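Local coordinates for glutamine amidotransferase domain-containing protein (Streptococcus mutans, PDB 3L7N) that probably hydrolyses glutamine and passes the ammonia on for transfer, as in other class I glutamine amidotransferases, though its acceptor substrate is not known, at residues 119-124 / 153-158; 163-168 / 176-181. All coordinates share one frame; numbering follows the deposited sequence.

Contact 1. Residues 119-124 / 153-158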
ATOM      1  N   SER A 119      -0.205   5.820  14.228  1.00 44.19           N
ATOM      2  CA  SER A 119      -0.929   5.778  15.522  1.00 44.30           C
ATOM      3  C   SER A 119      -2.365   5.374  15.280  1.00 44.32           C
ATOM      4  O   SER A 119      -3.072   6.026  14.487  1.00 44.76           O
ATOM      5  CB  SER A 119      -0.922   7.183  16.177  1.00 44.81           C
ATOM      6  OG  SER A 119       0.314   7.857  15.988  1.00 46.17           O
ATOM      7  N   LEU A 120      -2.839   4.350  15.985  1.00 44.20           N
ATOM      8  CA  LEU A 120      -4.210   3.898  15.772  1.00 45.53           C
ATOM      9  C   LEU A 120      -5.234   4.955  16.160  1.00 48.19           C
ATOM     10  O   LEU A 120      -5.131   5.596  17.197  1.00 50.29           O
ATOM     11  CB  LEU A 120      -4.513   2.586  16.506  1.00 44.78           C
ATOM     12  CG  LEU A 120      -3.578   1.423  16.239  1.00 42.65           C
ATOM     13  CD1 LEU A 120      -4.176   0.106  16.688  1.00 37.30           C
ATOM     14  CD2 LEU A 120      -3.264   1.383  14.809  1.00 41.04           C
ATOM     15  N   THR A 121      -6.196   5.132  15.296  1.00 49.22           N
ATOM     16  CA  THR A 121      -7.377   5.793  15.570  1.00 49.90           C
ATOM     17  C   THR A 121      -8.178   5.005  16.609  1.00 52.13           C
ATOM     18  O   THR A 121      -7.805   3.867  16.973  1.00 52.12           O
ATOM     19  CB  THR A 121      -8.153   5.839  14.321  1.00 49.76           C
ATOM     20  OG1 THR A 121      -7.593   6.832  13.468  1.00 50.95           O
ATOM     21  CG2 THR A 121      -9.516   6.156  14.572  1.00 54.44           C
ATOM     22  N   GLU A 122      -9.261   5.625  17.120  1.00 53.51           N
ATOM     23  CA  GLU A 122     -10.247   4.933  17.976  1.00 54.80           C
ATOM     24  C   GLU A 122     -10.835   3.774  17.272  1.00 54.02           C
ATOM     25  O   GLU A 122     -11.079   2.728  17.876  1.00 53.99           O
ATOM     26  CB  GLU A 122     -11.392   5.900  18.355  1.00 56.82           C
ATOM     27  CG  GLU A 122     -11.084   6.805  19.553  1.00 62.34           C
ATOM     28  CD  GLU A 122     -10.532   6.011  20.737  1.00 70.13           C
ATOM     29  OE1 GLU A 122     -11.019   4.814  20.949  1.00 72.65           O
ATOM     30  OE2 GLU A 122      -9.564   6.526  21.413  1.00 68.60           O
ATOM     31  N   ALA A 123     -11.194   4.006  15.996  1.00 54.11           N
ATOM     32  CA  ALA A 123     -11.749   2.971  15.108  1.00 52.89           C
ATOM     33  C   ALA A 123     -10.697   1.908  14.882  1.00 52.71           C
ATOM     34  O   ALA A 123     -11.000   0.714  14.931  1.00 52.45           O
ATOM     35  CB  ALA A 123     -12.173   3.579  13.806  1.00 51.40           C
ATOM     36  N   GLY A 124      -9.456   2.325  14.769  1.00 51.76           N
ATOM     37  CA  GLY A 124      -8.372   1.392  14.676  1.00 51.58           C
ATOM     38  C   GLY A 124      -8.222   0.510  15.870  1.00 52.62           C
ATOM     39  O   GLY A 124      -8.034  -0.654  15.741  1.00 51.37           O
ATOM     40  N   ALA A 153     -16.133   4.753   4.550  1.00 42.66           N
ATOM     41  CA  ALA A 153     -14.786   4.293   4.886  1.00 43.45           C
ATOM     42  C   ALA A 153     -14.378   4.835   6.225  1.00 44.04           C
ATOM     43  O   ALA A 153     -14.768   5.951   6.583  1.00 45.59           O
ATOM     44  CB  ALA A 153     -13.798   4.695   3.818  1.00 42.69           C
ATOM     45  N   GLN A 154     -13.603   4.044   6.983  1.00 44.37           N
ATOM     46  CA  GLN A 154     -13.032   4.489   8.298  1.00 44.96           C
ATOM     47  C   GLN A 154     -11.525   4.655   8.239  1.00 44.84           C
ATOM     48  O   GLN A 154     -10.852   3.861   7.624  1.00 47.29           O
ATOM     49  CB  GLN A 154     -13.364   3.492   9.366  1.00 44.93           C
ATOM     50  CG  GLN A 154     -14.826   3.456   9.687  1.00 49.55           C
ATOM     51  CD  GLN A 154     -15.258   2.135  10.185  1.00 49.74           C
ATOM     52  OE1 GLN A 154     -15.696   1.292   9.415  1.00 52.30           O
ATOM     53  NE2 GLN A 154     -15.100   1.910  11.480  1.00 49.76           N
ATOM     54  N   VAL A 155     -10.997   5.688   8.890  1.00 43.07           N
ATOM     55  CA  VAL A 155      -9.553   5.788   9.109  1.00 40.66           C
ATOM     56  C   VAL A 155      -9.121   4.971  10.384  1.00 41.85           C
ATOM     57  O   VAL A 155      -9.630   5.218  11.529  1.00 42.88           O
ATOM     58  CB  VAL A 155      -9.106   7.237   9.250  1.00 40.05           C
ATOM     59  CG1 VAL A 155      -7.617   7.311   9.507  1.00 38.19           C
ATOM     60  CG2 VAL A 155      -9.517   8.071   7.996  1.00 37.48           C
ATOM     61  N   LEU A 156      -8.233   3.989  10.197  1.00 40.15           N
ATOM     62  CA  LEU A 156      -7.772   3.228  11.300  1.00 37.27           C
ATOM     63  C   LEU A 156      -6.410   3.726  11.843  1.00 36.61           C
ATOM     64  O   LEU A 156      -6.036   3.388  12.955  1.00 36.70           O
ATOM     65  CB  LEU A 156      -7.780   1.734  10.992  1.00 35.47           C
ATOM     66  CG  LEU A 156      -9.040   1.262  10.264  1.00 36.95           C
ATOM     67  CD1 LEU A 156      -8.987  -0.224   9.950  1.00 33.82           C
ATOM     68  CD2 LEU A 156     -10.275   1.565  11.017  1.00 34.19           C
ATOM     69  N   ALA A 157      -5.738   4.605  11.119  1.00 35.08           N
ATOM     70  CA  ALA A 157      -4.471   5.074  11.612  1.00 37.10           C
ATOM     71  C   ALA A 157      -3.996   6.257  10.941  1.00 39.42           C
ATOM     72  O   ALA A 157      -4.295   6.470   9.762  1.00 40.58           O
ATOM     73  CB  ALA A 157      -3.476   4.036  11.541  1.00 36.64           C
ATOM     74  N   ILE A 158      -3.243   7.093  11.691  1.00 41.64           N
ATOM     75  CA  ILE A 158      -2.696   8.346  11.152  1.00 42.91           C
ATOM     76  C   ILE A 158      -1.257   8.435  11.500  1.00 43.85           C
ATOM     77  O   ILE A 158      -0.762   7.697  12.365  1.00 43.50           O
ATOM     78  CB  ILE A 158      -3.437   9.586  11.699  1.00 43.77           C
ATOM     79  CG1 ILE A 158      -3.087   9.817  13.204  1.00 45.37           C
ATOM     80  CG2 ILE A 158      -4.911   9.424  11.554  1.00 41.49           C
ATOM     81  CD1 ILE A 158      -3.065  11.348  13.592  1.00 46.83           C
TER
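Ser119 and Ile158 face each other at the end of an antiparallel beta pairing, where strand 115-120 runs alongside strand 154-158 in the mixed sheet of this class I glutamine amidotransferase fold. Theirs is a hydrogen-bonded pair: Ser119 N gives to Ile158 O at 2.7 Å, and Ile158 N returns a bond to Ser119 O at 3.0 Å. Next comes the non-hydrogen-bonded pair Leu120 and Ala157, whose CB atoms lie on one face of the sheet; Leu120 CD2 rests 4.2 Å from Ala157 CB. Beyond it the first strand ends and the chain turns, but Thr121 N still reaches Leu156 O at 2.9 Å, with an N-H...O angle of 157°.

The side chain of Thr121 follows its backbone across. Its CB lies close to two carbonyl oxygens of the other strand, nearer to Val155 O than to Leu156 O. From there the branches part: OG1, anti to the carbonyl carbon (chi1 -76°), makes a weak hydrogen bond to Val155 O at 3.2 Å and has Val155 CG1 and Ile158 CG2 as more distant neighbours, while CG2 lies against the same Val155 O.

Ala123 and Gly124, in the turn, close over Leu156. Gly124 CA packs against Leu156 CB, and its C-H points at Leu156 O, which also takes the Thr121 N-H and a C-H contact from Leu120 CA. The Leu156 side chain also touches Leu130 and Ile166. At the tip of that leucine, CD2 sits 3.9 Å from Ala123 CB.

Contact 2. Residues 163-168 / 176-181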
ATOM      1  N   PRO A 163      -3.030  12.128   7.639  1.00 40.04           N
ATOM      2  CA  PRO A 163      -4.205  11.744   8.456  1.00 40.84           C
ATOM      3  C   PRO A 163      -4.931  10.471   7.963  1.00 42.70           C
ATOM      4  O   PRO A 163      -5.947  10.075   8.539  1.00 44.88           O
ATOM      5  CB  PRO A 163      -5.121  12.944   8.331  1.00 39.97           C
ATOM      6  CG  PRO A 163      -4.713  13.617   7.033  1.00 37.72           C
ATOM      7  CD  PRO A 163      -3.284  13.332   6.817  1.00 39.30           C
ATOM      8  N   ARG A 164      -4.392   9.818   6.941  1.00 42.87           N
ATOM      9  CA  ARG A 164      -5.046   8.652   6.361  1.00 42.83           C
ATOM     10  C   ARG A 164      -4.012   7.471   6.062  1.00 42.38           C
ATOM     11  O   ARG A 164      -3.576   7.288   4.923  1.00 42.39           O
ATOM     12  CB  ARG A 164      -5.771   9.085   5.071  1.00 43.13           C
ATOM     13  CG  ARG A 164      -7.011   9.889   5.322  1.00 42.17           C
ATOM     14  CD  ARG A 164      -7.494  10.549   4.103  1.00 41.29           C
ATOM     15  NE  ARG A 164      -8.604  11.385   4.437  1.00 45.04           N
ATOM     16  CZ  ARG A 164      -9.394  12.033   3.571  1.00 47.58           C
ATOM     17  NH1 ARG A 164      -9.248  11.902   2.252  1.00 46.69           N
ATOM     18  NH2 ARG A 164     -10.355  12.802   4.044  1.00 46.07           N
ATOM     19  N   GLN A 165      -3.587   6.764   7.081  1.00 40.19           N
ATOM     20  CA  GLN A 165      -2.523   5.852   6.878  1.00 39.36           C
ATOM     21  C   GLN A 165      -3.080   4.487   6.542  1.00 38.87           C
ATOM     22  O   GLN A 165      -2.573   3.811   5.673  1.00 39.55           O
ATOM     23  CB  GLN A 165      -1.595   5.771   8.105  1.00 38.72           C
ATOM     24  CG  GLN A 165      -0.610   6.856   8.221  1.00 39.24           C
ATOM     25  CD  GLN A 165       0.270   7.024   6.993  1.00 45.71           C
ATOM     26  OE1 GLN A 165       0.215   6.233   6.067  1.00 48.67           O
ATOM     27  NE2 GLN A 165       1.089   8.093   6.982  1.00 47.64           N
ATOM     28  N   ILE A 166      -4.111   4.086   7.262  1.00 36.48           N
ATOM     29  CA  ILE A 166      -4.754   2.834   7.051  1.00 35.04           C
ATOM     30  C   ILE A 166      -6.247   3.115   7.018  1.00 36.77           C
ATOM     31  O   ILE A 166      -6.732   3.991   7.773  1.00 38.16           O
ATOM     32  CB  ILE A 166      -4.508   1.946   8.167  1.00 34.05           C
ATOM     33  CG1 ILE A 166      -3.021   1.604   8.271  1.00 34.05           C
ATOM     34  CG2 ILE A 166      -5.320   0.721   8.031  1.00 35.71           C
ATOM     35  CD1 ILE A 166      -2.714   0.632   9.421  1.00 26.95           C
ATOM     36  N   ILE A 167      -6.984   2.461   6.085  1.00 35.36           N
ATOM     37  CA  ILE A 167      -8.414   2.772   5.865  1.00 32.32           C
ATOM     38  C   ILE A 167      -9.160   1.485   5.651  1.00 33.53           C
ATOM     39  O   ILE A 167      -8.651   0.585   5.003  1.00 35.17           O
ATOM     40  CB  ILE A 167      -8.629   3.694   4.664  1.00 31.16           C
ATOM     41  CG1 ILE A 167      -7.951   5.014   4.869  1.00 24.84           C
ATOM     42  CG2 ILE A 167     -10.179   3.874   4.341  1.00 29.15           C
ATOM     43  CD1 ILE A 167      -8.069   5.920   3.636  1.00 21.44           C
ATOM     44  N   LYS A 168     -10.332   1.356   6.252  1.00 31.85           N
ATOM     45  CA  LYS A 168     -11.138   0.247   5.992  1.00 31.18           C
ATOM     46  C   LYS A 168     -12.271   0.697   5.172  1.00 32.89           C
ATOM     47  O   LYS A 168     -13.155   1.458   5.662  1.00 35.82           O
ATOM     48  CB  LYS A 168     -11.633  -0.350   7.233  1.00 30.86           C
ATOM     49  CG  LYS A 168     -12.594  -1.514   6.993  1.00 32.53           C
ATOM     50  CD  LYS A 168     -13.161  -2.030   8.318  1.00 36.41           C
ATOM     51  CE  LYS A 168     -14.027  -3.245   8.162  1.00 39.96           C
ATOM     52  NZ  LYS A 168     -13.635  -4.287   9.273  1.00 45.76           N
ATOM     53  N   PHE A 176      -3.460   0.533   2.801  1.00 32.35           N
ATOM     54  CA  PHE A 176      -2.344   1.061   3.584  1.00 30.39           C
ATOM     55  C   PHE A 176      -1.675   2.091   2.755  1.00 31.80           C
ATOM     56  O   PHE A 176      -1.190   1.792   1.651  1.00 33.41           O
ATOM     57  CB  PHE A 176      -1.339  -0.056   3.919  1.00 28.94           C
ATOM     58  CG  PHE A 176      -1.860  -1.076   4.907  1.00 26.14           C
ATOM     59  CD1 PHE A 176      -1.401  -1.095   6.195  1.00 27.27           C
ATOM     60  CD2 PHE A 176      -2.805  -2.001   4.541  1.00 23.69           C
ATOM     61  CE1 PHE A 176      -1.890  -2.100   7.153  1.00 26.66           C
ATOM     62  CE2 PHE A 176      -3.297  -2.977   5.471  1.00 22.19           C
ATOM     63  CZ  PHE A 176      -2.838  -3.005   6.762  1.00 23.53           C
ATOM     64  N   GLN A 177      -1.683   3.318   3.205  1.00 32.16           N
ATOM     65  CA  GLN A 177      -0.924   4.326   2.518  1.00 34.18           C
ATOM     66  C   GLN A 177       0.580   4.142   2.815  1.00 34.58           C
ATOM     67  O   GLN A 177       1.452   4.442   1.972  1.00 35.32           O
ATOM     68  CB  GLN A 177      -1.394   5.712   2.927  1.00 34.99           C
ATOM     69  CG  GLN A 177      -0.603   6.870   2.304  1.00 35.41           C
ATOM     70  CD  GLN A 177      -0.515   6.795   0.793  1.00 39.43           C
ATOM     71  OE1 GLN A 177       0.592   6.637   0.226  1.00 44.68           O
ATOM     72  NE2 GLN A 177      -1.672   6.959   0.108  1.00 33.53           N
ATOM     73  N   CYS A 178       0.856   3.590   3.976  1.00 34.09           N
ATOM     74  CA  CYS A 178       2.184   3.408   4.435  1.00 35.09           C
ATOM     75  C   CYS A 178       2.711   1.943   4.007  1.00 35.79           C
ATOM     76  O   CYS A 178       1.876   1.022   3.604  1.00 35.61           O
ATOM     77  CB  CYS A 178       2.187   3.569   5.985  1.00 34.91           C
ATOM     78  SG  CYS A 178       0.973   2.530   6.844  1.00 36.00           S
ATOM     79  N   HIS A 179       4.018   1.716   4.155  1.00 33.54           N
ATOM     80  CA  HIS A 179       4.612   0.477   3.747  1.00 33.26           C
ATOM     81  C   HIS A 179       5.139  -0.341   4.985  1.00 33.46           C
ATOM     82  O   HIS A 179       6.205  -0.078   5.470  1.00 35.96           O
ATOM     83  CB  HIS A 179       5.778   0.790   2.829  1.00 31.97           C
ATOM     84  CG  HIS A 179       5.389   1.494   1.565  1.00 33.04           C
ATOM     85  ND1 HIS A 179       5.058   0.820   0.412  1.00 34.81           N
ATOM     86  CD2 HIS A 179       5.365   2.810   1.246  1.00 34.78           C
ATOM     87  CE1 HIS A 179       4.820   1.694  -0.557  1.00 35.88           C
ATOM     88  NE2 HIS A 179       5.001   2.905  -0.081  1.00 32.42           N
ATOM     89  N   LEU A 180       4.439  -1.352   5.408  1.00 31.70           N
ATOM     90  CA  LEU A 180       4.996  -2.247   6.422  1.00 31.38           C
ATOM     91  C   LEU A 180       5.801  -3.386   5.794  1.00 33.06           C
ATOM     92  O   LEU A 180       6.398  -4.219   6.514  1.00 34.38           O
ATOM     93  CB  LEU A 180       3.894  -2.852   7.251  1.00 31.18           C
ATOM     94  CG  LEU A 180       3.205  -1.923   8.218  1.00 31.60           C
ATOM     95  CD1 LEU A 180       2.455  -0.797   7.499  1.00 30.35           C
ATOM     96  CD2 LEU A 180       2.249  -2.738   9.122  1.00 35.90           C
ATOM     97  N   GLU A 181       5.776  -3.456   4.466  1.00 33.39           N
ATOM     98  CA  GLU A 181       6.277  -4.605   3.715  1.00 33.35           C
ATOM     99  C   GLU A 181       7.779  -4.423   3.376  1.00 33.88           C
ATOM    100  O   GLU A 181       8.402  -5.312   2.735  1.00 33.90           O
ATOM    101  CB  GLU A 181       5.456  -4.767   2.389  1.00 33.02           C
ATOM    102  CG  GLU A 181       5.951  -3.884   1.216  1.00 31.32           C
ATOM    103  CD  GLU A 181       5.329  -2.520   1.181  1.00 34.24           C
ATOM    104  OE1 GLU A 181       4.452  -2.197   2.040  1.00 36.50           O
ATOM    105  OE2 GLU A 181       5.706  -1.752   0.290  1.00 34.25           O
TER
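Ile166 and Phe176 form an antiparallel, non-hydrogen-bonded pair with CA atoms 4.6 Å apart, where strands 166-170 and 173-176, a beta hairpin within the central sheet, open out. One backbone bond crosses just past the pair, Gln177 N to Gln165 O at 2.7 Å, with an N-H...O angle of 159°.

The two paired side chains lie side by side and point the same way. Ile166 CG1, anti to the carbonyl carbon (chi1 -65°), approaches Phe176 CD1, and CD1 of the isoleucine carries on to Phe176 CE1 at 3.6 Å, meeting the ring obliquely. Phe228 packs edge-to-face with the same ring.

Gln165 bends at chi2 (-55°), which turns CD back; OE1 beyond it lies 3.3 Å from Cys178 CB without a hydrogen bond to the backbone there, and NE2 is held by Ser159. Gln177 CB fits against Arg164 O and Gln165 O, and its side chain touches Cys91, which lies in a probable nucleophile elbow.

Farther along the loop are the residues expected of a class I glutaminase site: His179 and Glu181, probably the partners of that cysteine in the catalytic triad. His179 ND1 donates to Glu181 OE2 at 2.7 Å, and the oxygen accepts on its syn lone pair.

Overall arrangement
Contacts 1 and 2 are consecutive steps across one sheet, their centres about 10 Å apart. Strands 154-158 and 166-170 are neighbours and join them directly: Ala157 O lies 2.8 Å from Gln165 N and Leu156 N lies 2.9 Å from Ile166 O, both probable hydrogen bonds. Contact 1 is the outer, partly buried one, its centre about 16 Å from the centre of the chain; that of contact 2, which is buried, lies about 6 Å from it. Through the backbone hydrogen bond of Phe176 with Gly89 the series reaches strand 86-90, which leads into the probable nucleophile elbow around Cys91, so contact 2, whose loop carries His179 and Glu181, forms part of the likely active site, while contact 1 lies farther along the sheet.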